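Local coordinates for Lmaj004144AAA protein (Leishmania major, PDB 1Y63) that binds ADP and probably acts as a dual-activity adenylate kinase and ATPase of the AK6 type, with a likely role in 18S rRNA maturation, at residues E6-G17 against F96-L107. Residues are numbered along the deposited sequence; the frame is centred on the assembly and turned at random.
With MN (manganese (II) ion), chain F.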
loop_
_atom_site.group_PDB
_atom_site.type_symbol
_atom_site.label_atom_id
_atom_site.label_comp_id
_atom_site.label_asym_id
_atom_site.label_seq_id
_atom_site.Cartn_x
_atom_site.Cartn_y
_atom_site.Cartn_z
ATOM N N GLU A 6 -21.637 1.704 2.807
ATOM C CA GLU A 6 -21.490 3.187 2.808
ATOM C C GLU A 6 -20.379 3.596 1.852
ATOM O O GLU A 6 -19.295 3.017 1.875
ATOM C CB GLU A 6 -21.205 3.715 4.224
ATOM C CG GLU A 6 -21.152 5.231 4.350
ATOM C CD GLU A 6 -21.051 5.696 5.794
ATOM O OE1 GLU A 6 -20.914 4.842 6.697
ATOM O OE2 GLU A 6 -21.108 6.921 6.028
ATOM N N GLN A 7 -20.664 4.572 0.988
ATOM C CA GLN A 7 -19.657 5.084 0.065
ATOM C C GLN A 7 -18.760 6.064 0.789
ATOM O O GLN A 7 -19.225 6.840 1.632
ATOM C CB GLN A 7 -20.276 5.756 -1.163
ATOM C CG GLN A 7 -21.158 4.843 -2.006
ATOM C CD GLN A 7 -20.443 3.597 -2.487
ATOM O OE1 GLN A 7 -19.528 3.666 -3.307
ATOM N NE2 GLN A 7 -20.871 2.439 -1.984
ATOM N N PRO A 8 -17.452 6.019 0.493
ATOM C CA PRO A 8 -16.527 6.955 1.114
ATOM C C PRO A 8 -16.895 8.414 0.889
ATOM O O PRO A 8 -17.362 8.769 -0.182
ATOM C CB PRO A 8 -15.206 6.666 0.429
ATOM C CG PRO A 8 -15.318 5.351 -0.115
ATOM C CD PRO A 8 -16.748 5.049 -0.372
ATOM N N LYS A 9 -16.648 9.228 1.906
ATOM C CA LYS A 9 -16.902 10.673 1.852
ATOM C C LYS A 9 -15.699 11.439 1.326
ATOM O O LYS A 9 -15.820 12.601 0.994
ATOM C CB LYS A 9 -17.237 11.204 3.241
ATOM C CG LYS A 9 -18.491 10.628 3.846
ATOM C CD LYS A 9 -18.780 11.246 5.204
ATOM C CE LYS A 9 -19.807 10.433 5.975
ATOM N NZ LYS A 9 -19.282 9.094 6.374
ATOM N N GLY A 10 -14.527 10.807 1.283
ATOM C CA GLY A 10 -13.335 11.454 0.750
ATOM C C GLY A 10 -12.678 10.663 -0.361
ATOM O O GLY A 10 -13.293 9.743 -0.921
ATOM N N ILE A 11 -11.436 11.031 -0.674
ATOM C CA ILE A 11 -10.631 10.322 -1.673
ATOM C C ILE A 11 -9.691 9.372 -0.952
ATOM O O ILE A 11 -8.956 9.767 -0.060
ATOM C CB ILE A 11 -9.823 11.290 -2.553
ATOM C CG1 ILE A 11 -10.770 12.277 -3.259
ATOM C CG2 ILE A 11 -8.974 10.515 -3.560
ATOM C CD1 ILE A 11 -11.642 11.636 -4.299
ATOM N N ASN A 12 -9.739 8.099 -1.338
ATOM C CA ASN A 12 -8.921 7.052 -0.707
ATOM C C ASN A 12 -7.979 6.437 -1.721
ATOM O O ASN A 12 -8.401 6.047 -2.795
ATOM C CB ASN A 12 -9.790 5.951 -0.128
ATOM C CG ASN A 12 -10.636 6.415 1.034
ATOM O OD1 ASN A 12 -10.271 7.341 1.748
ATOM N ND2 ASN A 12 -11.778 5.758 1.232
ATOM N N ILE A 13 -6.713 6.351 -1.342
ATOM C CA ILE A 13 -5.655 5.749 -2.161
ATOM C C ILE A 13 -5.036 4.581 -1.422
ATOM O O ILE A 13 -4.828 4.652 -0.202
ATOM C CB ILE A 13 -4.546 6.790 -2.439
ATOM C CG1 ILE A 13 -5.133 8.033 -3.121
ATOM C CG2 ILE A 13 -3.388 6.164 -3.248
ATOM C CD1 ILE A 13 -4.116 9.142 -3.210
ATOM N N LEU A 14 -4.742 3.499 -2.149
ATOM C CA LEU A 14 -3.973 2.390 -1.624
ATOM C C LEU A 14 -2.619 2.386 -2.291
ATOM O O LEU A 14 -2.532 2.484 -3.498
ATOM C CB LEU A 14 -4.673 1.064 -1.902
ATOM C CG LEU A 14 -3.928 -0.225 -1.498
ATOM C CD1 LEU A 14 -3.666 -0.247 -0.002
ATOM C CD2 LEU A 14 -4.749 -1.427 -1.947
ATOM N N ILE A 15 -1.563 2.326 -1.467
ATOM C CA ILE A 15 -0.185 2.119 -1.938
ATOM C C ILE A 15 0.217 0.701 -1.527
ATOM O O ILE A 15 0.216 0.352 -0.338
ATOM C CB ILE A 15 0.826 3.132 -1.346
ATOM C CG1 ILE A 15 0.313 4.582 -1.385
ATOM C CG2 ILE A 15 2.165 2.980 -2.046
ATOM C CD1 ILE A 15 0.005 5.123 -2.727
ATOM N N THR A 16 0.509 -0.131 -2.513
ATOM C CA THR A 16 0.862 -1.517 -2.257
ATOM C C THR A 16 2.139 -1.877 -3.058
ATOM O O THR A 16 2.689 -1.033 -3.781
ATOM C CB THR A 16 -0.339 -2.440 -2.554
ATOM O OG1 THR A 16 -0.061 -3.761 -2.070
ATOM C CG2 THR A 16 -0.653 -2.513 -4.079
ATOM N N GLY A 17 2.649 -3.087 -2.873
ATOM C CA GLY A 17 3.957 -3.447 -3.367
ATOM C C GLY A 17 4.692 -4.302 -2.362
ATOM O O GLY A 17 4.398 -4.285 -1.164
ATOM N N PHE A 96 -9.131 -6.014 0.684
ATOM C CA PHE A 96 -9.943 -4.820 0.902
ATOM C C PHE A 96 -11.066 -4.734 -0.128
ATOM O O PHE A 96 -10.892 -5.153 -1.284
ATOM C CB PHE A 96 -9.113 -3.551 0.764
ATOM C CG PHE A 96 -7.878 -3.489 1.638
ATOM C CD1 PHE A 96 -7.955 -3.645 3.007
ATOM C CD2 PHE A 96 -6.634 -3.243 1.082
ATOM C CE1 PHE A 96 -6.825 -3.553 3.801
ATOM C CE2 PHE A 96 -5.497 -3.168 1.884
ATOM C CZ PHE A 96 -5.613 -3.304 3.244
ATOM N N PRO A 97 -12.208 -4.157 0.275
ATOM C CA PRO A 97 -13.305 -3.958 -0.663
ATOM C C PRO A 97 -12.979 -2.875 -1.674
ATOM O O PRO A 97 -12.472 -1.816 -1.320
ATOM C CB PRO A 97 -14.469 -3.544 0.222
ATOM C CG PRO A 97 -13.907 -3.054 1.427
ATOM C CD PRO A 97 -12.551 -3.679 1.618
ATOM N N GLU A 98 -13.328 -3.119 -2.933
ATOM C CA GLU A 98 -13.175 -2.139 -3.984
ATOM C C GLU A 98 -13.930 -0.855 -3.688
ATOM O O GLU A 98 -13.513 0.204 -4.120
ATOM C CB GLU A 98 -13.604 -2.707 -5.331
ATOM C CG GLU A 98 -12.711 -3.751 -5.895
ATOM C CD GLU A 98 -13.165 -4.174 -7.284
ATOM O OE1 GLU A 98 -13.165 -3.313 -8.186
ATOM O OE2 GLU A 98 -13.550 -5.356 -7.458
ATOM N N ARG A 99 -15.012 -0.938 -2.923
ATOM C CA ARG A 99 -15.774 0.222 -2.505
ATOM C C ARG A 99 -14.911 1.335 -1.880
ATOM O O ARG A 99 -15.241 2.534 -2.007
ATOM C CB ARG A 99 -16.830 -0.247 -1.486
ATOM C CG ARG A 99 -17.634 0.846 -0.821
ATOM C CD ARG A 99 -18.805 0.285 -0.070
ATOM N NE ARG A 99 -18.401 -0.749 0.866
ATOM C CZ ARG A 99 -17.955 -0.524 2.097
ATOM N NH1 ARG A 99 -17.864 0.716 2.572
ATOM N NH2 ARG A 99 -17.571 -1.536 2.851
ATOM N N TRP A 100 -13.863 0.942 -1.167
ATOM C CA TRP A 100 -13.056 1.914 -0.404
ATOM C C TRP A 100 -12.193 2.796 -1.270
ATOM O O TRP A 100 -11.968 3.951 -0.917
ATOM C CB TRP A 100 -12.139 1.197 0.562
ATOM C CG TRP A 100 -12.780 0.603 1.784
ATOM C CD1 TRP A 100 -14.076 0.701 2.185
ATOM C CD2 TRP A 100 -12.112 -0.182 2.767
ATOM N NE1 TRP A 100 -14.255 0.031 3.369
ATOM C CE2 TRP A 100 -13.060 -0.514 3.751
ATOM C CE3 TRP A 100 -10.784 -0.609 2.926
ATOM C CZ2 TRP A 100 -12.735 -1.274 4.855
ATOM C CZ3 TRP A 100 -10.465 -1.352 4.030
ATOM C CH2 TRP A 100 -11.420 -1.687 4.966
ATOM N N PHE A 101 -11.684 2.274 -2.392
ATOM C CA PHE A 101 -10.543 2.913 -3.063
ATOM C C PHE A 101 -10.846 3.552 -4.409
ATOM O O PHE A 101 -11.546 2.971 -5.255
ATOM C CB PHE A 101 -9.365 1.932 -3.200
ATOM C CG PHE A 101 -8.744 1.575 -1.874
ATOM C CD1 PHE A 101 -8.130 2.562 -1.121
ATOM C CD2 PHE A 101 -8.820 0.308 -1.360
ATOM C CE1 PHE A 101 -7.587 2.294 0.090
ATOM C CE2 PHE A 101 -8.263 0.023 -0.122
ATOM C CZ PHE A 101 -7.624 1.016 0.586
ATOM N N HIS A 102 -10.276 4.742 -4.600
ATOM C CA HIS A 102 -10.380 5.467 -5.866
ATOM C C HIS A 102 -9.148 5.373 -6.727
ATOM O O HIS A 102 -9.204 5.745 -7.883
ATOM C CB HIS A 102 -10.716 6.921 -5.598
ATOM C CG HIS A 102 -11.878 7.068 -4.696
ATOM N ND1 HIS A 102 -11.745 7.311 -3.347
ATOM C CD2 HIS A 102 -13.199 6.879 -4.922
ATOM C CE1 HIS A 102 -12.944 7.326 -2.791
ATOM N NE2 HIS A 102 -13.845 7.059 -3.725
ATOM N N MET A 103 -8.048 4.903 -6.136
ATOM C CA MET A 103 -6.772 4.749 -6.792
ATOM C C MET A 103 -5.970 3.669 -6.065
ATOM O O MET A 103 -5.979 3.603 -4.814
ATOM C CB MET A 103 -5.990 6.075 -6.785
ATOM C CG MET A 103 -4.744 6.047 -7.596
ATOM S SD MET A 103 -3.799 7.572 -7.327
ATOM C CE MET A 103 -5.030 8.795 -7.505
ATOM N N VAL A 104 -5.275 2.824 -6.831
ATOM C CA VAL A 104 -4.368 1.831 -6.255
ATOM C C VAL A 104 -3.036 1.995 -6.955
ATOM O O VAL A 104 -2.979 1.973 -8.170
ATOM C CB VAL A 104 -4.882 0.400 -6.429
ATOM C CG1 VAL A 104 -3.885 -0.619 -5.915
ATOM C CG2 VAL A 104 -6.215 0.255 -5.700
ATOM N N VAL A 105 -1.990 2.244 -6.186
ATOM C CA VAL A 105 -0.659 2.459 -6.730
ATOM C C VAL A 105 0.186 1.285 -6.344
ATOM O O VAL A 105 0.289 0.951 -5.152
ATOM C CB VAL A 105 -0.027 3.733 -6.143
ATOM C CG1 VAL A 105 1.337 3.960 -6.724
ATOM C CG2 VAL A 105 -0.923 4.930 -6.352
ATOM N N VAL A 106 0.764 0.605 -7.337
ATOM C CA VAL A 106 1.646 -0.533 -7.067
ATOM C C VAL A 106 3.071 -0.083 -7.361
ATOM O O VAL A 106 3.363 0.342 -8.484
ATOM C CB VAL A 106 1.316 -1.745 -7.977
ATOM C CG1 VAL A 106 2.269 -2.925 -7.686
ATOM C CG2 VAL A 106 -0.111 -2.198 -7.871
ATOM N N LEU A 107 3.948 -0.237 -6.360
ATOM C CA LEU A 107 5.342 0.136 -6.469
ATOM C C LEU A 107 6.204 -1.069 -6.820
ATOM O O LEU A 107 6.008 -2.152 -6.292
ATOM C CB LEU A 107 5.847 0.765 -5.171
ATOM C CG LEU A 107 5.038 1.960 -4.635
ATOM C CD1 LEU A 107 5.653 2.523 -3.358
ATOM C CD2 LEU A 107 4.943 2.983 -5.698
HETATM MN MN MN F . -12.476 -7.366 -7.108
HETATM O O HOH W 1 -16.490 3.763 -3.856
HETATM O O HOH W 2 -12.535 -7.369 -5.826
#
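With chi1 of His-102 at -51°, its CG lies beside its own backbone N, and the imidazole turns back on Asn-12: ND1 accepts Asn-12 N at 2.9 Å, the donor lying in the ring plane and the bond almost straight (172°). His-102 N returns a bond to Asn-12 O, so one residue grips both backbone polar atoms of the other. The carboxamide of Asn-12, its CG likewise beside the backbone N (chi1 -67°), sends ND2 to Trp-100 O at 2.8 Å, with donor and acceptor in each other's planes; OD1 is held by His-86. Beyond these bonds the strands run parallel, their axes 4.7 Å apart at closest, and backbone hydrogen bonds alternate between them: Leu-14 N to Met-103 O, Val-105 N to Leu-14 O (2.8 Å), Thr-16 N to Val-105 O and Leu-107 N to Thr-16 O.

On one face of the sheet Leu-14 sets CB over the centre of the Phe-101 ring, 3.8 Å from its centroid, a CH-pi contact; Trp-100 CB backs the opposite face near the rim, and Leu-14 CD1 reaches Phe-96 CE2 at 3.9 Å. On the other face, CD1 of Ile-15 meets Val-105 CB at 3.7 Å. Near the N-terminal end of 6-17, Arg-99 NH1 bonds Glu-6 O at 2.8 Å and also forms a salt bridge with Glu-77.

The pair joins the central strand 12-16 of the parallel P-loop NTPase sheet to its neighbour 103-108; strand 85-89 flanks 12-16 and strand 153-157 flanks 103-108. Helix 66-80 packs on Phe-96, Trp-100 and Phe-101, helices 23-33 and 161-178 cover the Ile-13 and Ile-15 face, and Gly-17 begins the P-loop, whose following residues bind ADP.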